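HTLV-2 integrase catalytic core domain (Human T-cell leukemia virus 2, PDB 6QBT) probably catalyses, as the catalytic core domain of a deltaretroviral integrase, the magnesium-dependent joining of viral DNA ends to host DNA. Local coordinates at residues Arg2-Thr15 and Tyr24-Ala36. Sequence-based numbering, arbitrary orientation.
Sequences RGLLPNHIWQGDVT and YCLHVWVDTFSGA. With MG (magnesium ion), chain B.
Strand 9-15 pairs antiparallel with strand 24-31, their axes 159° apart in direction, in the beta hairpin that opens the RNase H-like fold of retroviral integrases; Gln11 with Val30, Asp13 with Val28 and Thr15 with Leu26 are the hydrogen-bonded pairs. Gly12 sits opposite Trp29; a side chain here would collide with the indole, so Gly12 CA can sit over one face of the six-membered ring of Trp29, toward its rim, as a CH-pi contact, 3.8 Å from the centroid. On the same face of the sheet, Val14 CG2 rests on one face of the His27 ring, 3.4 Å from His27 CD2, and Trp10 CE3 meets Trp29 CE3. Helix 47-61 covers this aromatic row. The other face carries Asp13, whose carboxylate supplies an anionic oxygen ligand: Asp13 OD1 binds magnesium at 2.2 Å together with Asp70. Val28, Val30 and Thr15 lie against helix 104-122, where Thr15 OG1 is hydrogen-bonded to Lys113.

Past the strands, the loop before Ile9 packs against Asp31, Thr32 and Phe33. Asp31 divides its carboxylate: OD2 takes the Asn7 N-H on its syn side and a weak, bent bond from Trp10 NE1, whereas OD1 accepts from Phe33 N and Ser34 N, reached from opposite faces, the first bond making an Asx turn, the second extending it to an Asx motif. With CG anti to the backbone N (chi1 174°), the Phe33 ring is carried against the Leu4-Pro6 backbone, Leu5 CA over its centre; Pro6, whose compact apolar ring suits the spot, brings CD to 3.5 Å from Phe33 CD2. Threonine suits position 32 because it offers both a methyl, packed on Gln11 CG, and a hydroxyl: Thr32 OG1 accepts from Gly3 N at 3.0 Å. Ile9 O is gripped twice, by Thr32 N nearly along its C=O axis and by Thr32 OG1, 2.7 Å from it and above the carbonyl plane.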
loop_
_atom_site.group_PDB
_atom_site.type_symbol
_atom_site.label_atom_id
_atom_site.label_comp_id
_atom_site.label_asym_id
_atom_site.label_seq_id
_atom_site.Cartn_x
_atom_site.Cartn_y
_atom_site.Cartn_z
ATOM N N ARG A 2 -0.940 26.469 8.370
ATOM C CA ARG A 2 0.118 26.877 9.354
ATOM C C ARG A 2 1.469 26.185 9.092
ATOM O O ARG A 2 2.518 26.809 9.251
ATOM C CB ARG A 2 -0.304 26.622 10.790
ATOM C CG ARG A 2 0.353 27.582 11.737
ATOM C CD ARG A 2 0.588 26.957 13.098
ATOM N NE ARG A 2 0.136 27.844 14.162
ATOM C CZ ARG A 2 -1.140 28.086 14.461
ATOM N NH1 ARG A 2 -2.135 27.524 13.782
ATOM N NH2 ARG A 2 -1.431 28.914 15.452
ATOM N N GLY A 3 1.450 24.908 8.709
ATOM C CA GLY A 3 2.662 24.236 8.232
ATOM C C GLY A 3 3.244 24.955 7.018
ATOM O O GLY A 3 2.529 25.488 6.183
ATOM N N LEU A 4 4.557 24.973 6.921
ATOM C CA LEU A 4 5.254 25.688 5.852
ATOM C C LEU A 4 5.594 24.767 4.678
ATOM O O LEU A 4 5.871 25.228 3.595
ATOM C CB LEU A 4 6.502 26.375 6.419
ATOM C CG LEU A 4 6.113 27.478 7.412
ATOM C CD1 LEU A 4 7.263 27.884 8.316
ATOM C CD2 LEU A 4 5.568 28.697 6.676
ATOM N N LEU A 5 5.581 23.463 4.892
ATOM C CA LEU A 5 5.700 22.536 3.792
ATOM C C LEU A 5 5.019 21.263 4.256
ATOM O O LEU A 5 4.566 21.190 5.408
ATOM C CB LEU A 5 7.171 22.353 3.406
ATOM C CG LEU A 5 8.105 21.468 4.236
ATOM C CD1 LEU A 5 9.397 21.295 3.448
ATOM C CD2 LEU A 5 8.407 22.026 5.624
ATOM N N PRO A 6 4.897 20.270 3.362
ATOM C CA PRO A 6 4.237 19.055 3.791
ATOM C C PRO A 6 4.962 18.391 4.967
ATOM O O PRO A 6 6.187 18.481 5.070
ATOM C CB PRO A 6 4.282 18.174 2.552
ATOM C CG PRO A 6 4.486 19.085 1.385
ATOM C CD PRO A 6 5.256 20.247 1.924
ATOM N N ASN A 7 4.178 17.771 5.848
ATOM C CA ASN A 7 4.631 17.080 7.053
ATOM C C ASN A 7 5.330 17.932 8.102
ATOM O O ASN A 7 5.985 17.405 9.019
ATOM C CB ASN A 7 5.430 15.826 6.695
ATOM C CG ASN A 7 4.579 14.771 6.025
ATOM O OD1 ASN A 7 3.371 14.763 6.184
ATOM N ND2 ASN A 7 5.203 13.903 5.235
ATOM N N HIS A 8 5.126 19.247 8.032
ATOM C CA HIS A 8 5.573 20.150 9.089
ATOM C C HIS A 8 4.560 20.065 10.255
ATOM O O HIS A 8 4.943 19.730 11.378
ATOM C CB HIS A 8 5.802 21.560 8.536
ATOM C CG HIS A 8 6.250 22.561 9.559
ATOM N ND1 HIS A 8 6.357 23.905 9.278
ATOM C CD2 HIS A 8 6.581 22.431 10.868
ATOM C CE1 HIS A 8 6.738 24.560 10.360
ATOM N NE2 HIS A 8 6.878 23.689 11.341
ATOM N N ILE A 9 3.279 20.322 9.988
ATOM C CA ILE A 9 2.260 20.367 11.045
ATOM C C ILE A 9 0.983 19.680 10.568
ATOM O O ILE A 9 0.433 20.052 9.534
ATOM C CB ILE A 9 1.868 21.818 11.434
ATOM C CG1 ILE A 9 3.084 22.636 11.879
ATOM C CG2 ILE A 9 0.760 21.805 12.502
ATOM C CD1 ILE A 9 2.787 24.096 12.194
ATOM N N TRP A 10 0.539 18.682 11.324
ATOM C CA TRP A 10 -0.750 18.032 11.126
ATOM C C TRP A 10 -1.782 18.402 12.201
ATOM O O TRP A 10 -1.413 18.758 13.330
ATOM C CB TRP A 10 -0.581 16.536 11.204
ATOM C CG TRP A 10 0.106 15.900 10.073
ATOM C CD1 TRP A 10 0.738 16.501 9.032
ATOM C CD2 TRP A 10 0.288 14.525 9.916
ATOM N NE1 TRP A 10 1.279 15.575 8.222
ATOM C CE2 TRP A 10 1.016 14.337 8.740
ATOM C CE3 TRP A 10 -0.121 13.408 10.649
ATOM C CZ2 TRP A 10 1.354 13.060 8.257
ATOM C CZ3 TRP A 10 0.209 12.133 10.173
ATOM C CH2 TRP A 10 0.954 11.977 8.989
ATOM N N GLN A 11 -3.063 18.293 11.831
ATOM C CA GLN A 11 -4.192 18.391 12.775
ATOM C C GLN A 11 -4.865 17.039 12.838
ATOM O O GLN A 11 -5.025 16.395 11.805
ATOM C CB GLN A 11 -5.240 19.373 12.280
ATOM C CG GLN A 11 -4.733 20.757 11.974
ATOM C CD GLN A 11 -5.173 21.726 13.005
ATOM O OE1 GLN A 11 -5.038 21.479 14.214
ATOM N NE2 GLN A 11 -5.742 22.825 12.545
ATOM N N GLY A 12 -5.275 16.624 14.034
ATOM C CA GLY A 12 -5.923 15.316 14.242
ATOM C C GLY A 12 -7.079 15.438 15.203
ATOM O O GLY A 12 -7.005 16.208 16.160
ATOM N N ASP A 13 -8.169 14.728 14.905
ATOM C CA ASP A 13 -9.290 14.553 15.814
ATOM C C ASP A 13 -9.985 13.237 15.457
ATOM O O ASP A 13 -9.761 12.651 14.383
ATOM C CB ASP A 13 -10.262 15.742 15.724
ATOM C CG ASP A 13 -11.264 15.813 16.894
ATOM O OD1 ASP A 13 -11.139 15.150 17.953
ATOM O OD2 ASP A 13 -12.236 16.559 16.765
ATOM N N VAL A 14 -10.821 12.764 16.373
ATOM C CA VAL A 14 -11.703 11.679 16.086
ATOM C C VAL A 14 -13.092 12.267 15.834
ATOM O O VAL A 14 -13.568 13.071 16.617
ATOM C CB VAL A 14 -11.691 10.670 17.240
ATOM C CG1 VAL A 14 -12.796 9.647 17.064
ATOM C CG2 VAL A 14 -10.331 9.962 17.294
ATOM N N THR A 15 -13.731 11.872 14.732
ATOM C CA THR A 15 -15.135 12.213 14.488
ATOM C C THR A 15 -15.961 10.924 14.436
ATOM O O THR A 15 -15.407 9.861 14.264
ATOM C CB THR A 15 -15.335 13.080 13.222
ATOM O OG1 THR A 15 -16.717 13.448 13.133
ATOM C CG2 THR A 15 -14.940 12.348 11.955
ATOM N N TYR A 24 -19.186 4.522 14.674
ATOM C CA TYR A 24 -17.759 4.297 14.429
ATOM C C TYR A 24 -16.977 5.557 14.765
ATOM O O TYR A 24 -17.541 6.672 14.767
ATOM C CB TYR A 24 -17.507 3.912 12.970
ATOM C CG TYR A 24 -18.085 2.570 12.639
ATOM C CD1 TYR A 24 -19.446 2.425 12.346
ATOM C CD2 TYR A 24 -17.290 1.424 12.641
ATOM C CE1 TYR A 24 -19.984 1.187 12.048
ATOM C CE2 TYR A 24 -17.828 0.185 12.362
ATOM C CZ TYR A 24 -19.171 0.066 12.055
ATOM O OH TYR A 24 -19.719 -1.176 11.773
ATOM N N CYS A 25 -15.687 5.355 15.053
ATOM C CA CYS A 25 -14.729 6.418 15.316
ATOM C C CYS A 25 -13.821 6.554 14.114
ATOM O O CYS A 25 -12.961 5.708 13.859
ATOM C CB CYS A 25 -13.889 6.075 16.541
ATOM S SG CYS A 25 -14.882 5.972 18.041
ATOM N N LEU A 26 -14.039 7.615 13.364
ATOM C CA LEU A 26 -13.170 7.997 12.283
ATOM C C LEU A 26 -12.011 8.782 12.901
ATOM O O LEU A 26 -12.210 9.873 13.448
ATOM C CB LEU A 26 -13.939 8.843 11.264
ATOM C CG LEU A 26 -14.773 8.101 10.212
ATOM C CD1 LEU A 26 -15.320 6.733 10.595
ATOM C CD2 LEU A 26 -15.920 8.990 9.862
ATOM N N HIS A 27 -10.824 8.198 12.864
ATOM C CA HIS A 27 -9.623 8.888 13.273
ATOM C C HIS A 27 -9.059 9.564 12.009
ATOM O O HIS A 27 -8.700 8.875 11.027
ATOM C CB HIS A 27 -8.595 7.907 13.788
ATOM C CG HIS A 27 -8.946 7.251 15.074
ATOM N ND1 HIS A 27 -9.935 6.293 15.178
ATOM C CD2 HIS A 27 -8.381 7.347 16.302
ATOM C CE1 HIS A 27 -9.994 5.865 16.428
ATOM N NE2 HIS A 27 -9.066 6.490 17.130
ATOM N N VAL A 28 -8.965 10.892 12.058
ATOM C CA VAL A 28 -8.705 11.732 10.911
ATOM C C VAL A 28 -7.434 12.551 11.168
ATOM O O VAL A 28 -7.328 13.229 12.168
ATOM C CB VAL A 28 -9.902 12.691 10.679
ATOM C CG1 VAL A 28 -9.613 13.717 9.580
ATOM C CG2 VAL A 28 -11.176 11.910 10.378
ATOM N N TRP A 29 -6.483 12.498 10.252
ATOM C CA TRP A 29 -5.300 13.361 10.334
ATOM C C TRP A 29 -5.233 14.132 9.045
ATOM O O TRP A 29 -5.460 13.558 7.973
ATOM C CB TRP A 29 -4.002 12.539 10.474
ATOM C CG TRP A 29 -3.910 11.888 11.775
ATOM C CD1 TRP A 29 -4.263 10.595 12.090
ATOM C CD2 TRP A 29 -3.454 12.483 12.963
ATOM N NE1 TRP A 29 -4.028 10.358 13.418
ATOM C CE2 TRP A 29 -3.532 11.506 13.980
ATOM C CE3 TRP A 29 -2.994 13.770 13.285
ATOM C CZ2 TRP A 29 -3.171 11.780 15.306
ATOM C CZ3 TRP A 29 -2.619 14.032 14.590
ATOM C CH2 TRP A 29 -2.699 13.039 15.584
ATOM N N VAL A 30 -4.897 15.411 9.137
ATOM C CA VAL A 30 -4.813 16.223 7.930
ATOM C C VAL A 30 -3.616 17.169 7.996
ATOM O O VAL A 30 -3.368 17.804 9.025
ATOM C CB VAL A 30 -6.173 16.911 7.614
ATOM C CG1 VAL A 30 -6.728 17.571 8.831
ATOM C CG2 VAL A 30 -6.063 17.882 6.450
ATOM N N ASP A 31 -2.855 17.206 6.898
ATOM C CA ASP A 31 -1.708 18.062 6.816
ATOM C C ASP A 31 -2.185 19.487 6.596
ATOM O O ASP A 31 -2.991 19.733 5.700
ATOM C CB ASP A 31 -0.837 17.626 5.668
ATOM C CG ASP A 31 0.473 18.339 5.657
ATOM O OD1 ASP A 31 0.527 19.487 5.186
ATOM O OD2 ASP A 31 1.440 17.750 6.144
ATOM N N THR A 32 -1.681 20.418 7.401
ATOM C CA THR A 32 -2.129 21.818 7.365
ATOM C C THR A 32 -1.600 22.576 6.153
ATOM O O THR A 32 -2.071 23.660 5.896
ATOM C CB THR A 32 -1.688 22.607 8.622
ATOM O OG1 THR A 32 -0.271 22.504 8.774
ATOM C CG2 THR A 32 -2.341 22.074 9.875
ATOM N N PHE A 33 -0.591 22.041 5.463
ATOM C CA PHE A 33 -0.027 22.665 4.287
ATOM C C PHE A 33 -0.657 22.099 3.000
ATOM O O PHE A 33 -1.134 22.842 2.187
ATOM C CB PHE A 33 1.534 22.519 4.280
ATOM C CG PHE A 33 2.171 23.021 3.026
ATOM C CD1 PHE A 33 2.522 24.382 2.890
ATOM C CD2 PHE A 33 2.384 22.163 1.948
ATOM C CE1 PHE A 33 3.071 24.864 1.703
ATOM C CE2 PHE A 33 2.927 22.644 0.752
ATOM C CZ PHE A 33 3.275 23.996 0.629
ATOM N N SER A 34 -0.613 20.785 2.798
ATOM C CA SER A 34 -1.138 20.159 1.560
ATOM C C SER A 34 -2.666 19.954 1.571
ATOM O O SER A 34 -3.292 19.829 0.511
ATOM C CB SER A 34 -0.477 18.804 1.349
ATOM O OG SER A 34 -0.811 17.909 2.410
ATOM N N GLY A 35 -3.245 19.885 2.776
ATOM C CA GLY A 35 -4.615 19.414 2.967
ATOM C C GLY A 35 -4.777 17.908 2.829
ATOM O O GLY A 35 -5.898 17.422 2.908
ATOM N N ALA A 36 -3.680 17.174 2.650
ATOM C CA ALA A 36 -3.745 15.729 2.485
ATOM C C ALA A 36 -4.226 15.033 3.755
ATOM O O ALA A 36 -3.924 15.469 4.870
ATOM C CB ALA A 36 -2.387 15.171 2.064
HETATM MG MG MG B . -12.211 14.873 19.857
HETATM O O HOH W 1 -1.860 26.581 5.883
HETATM O O HOH W 2 2.502 20.771 7.142
#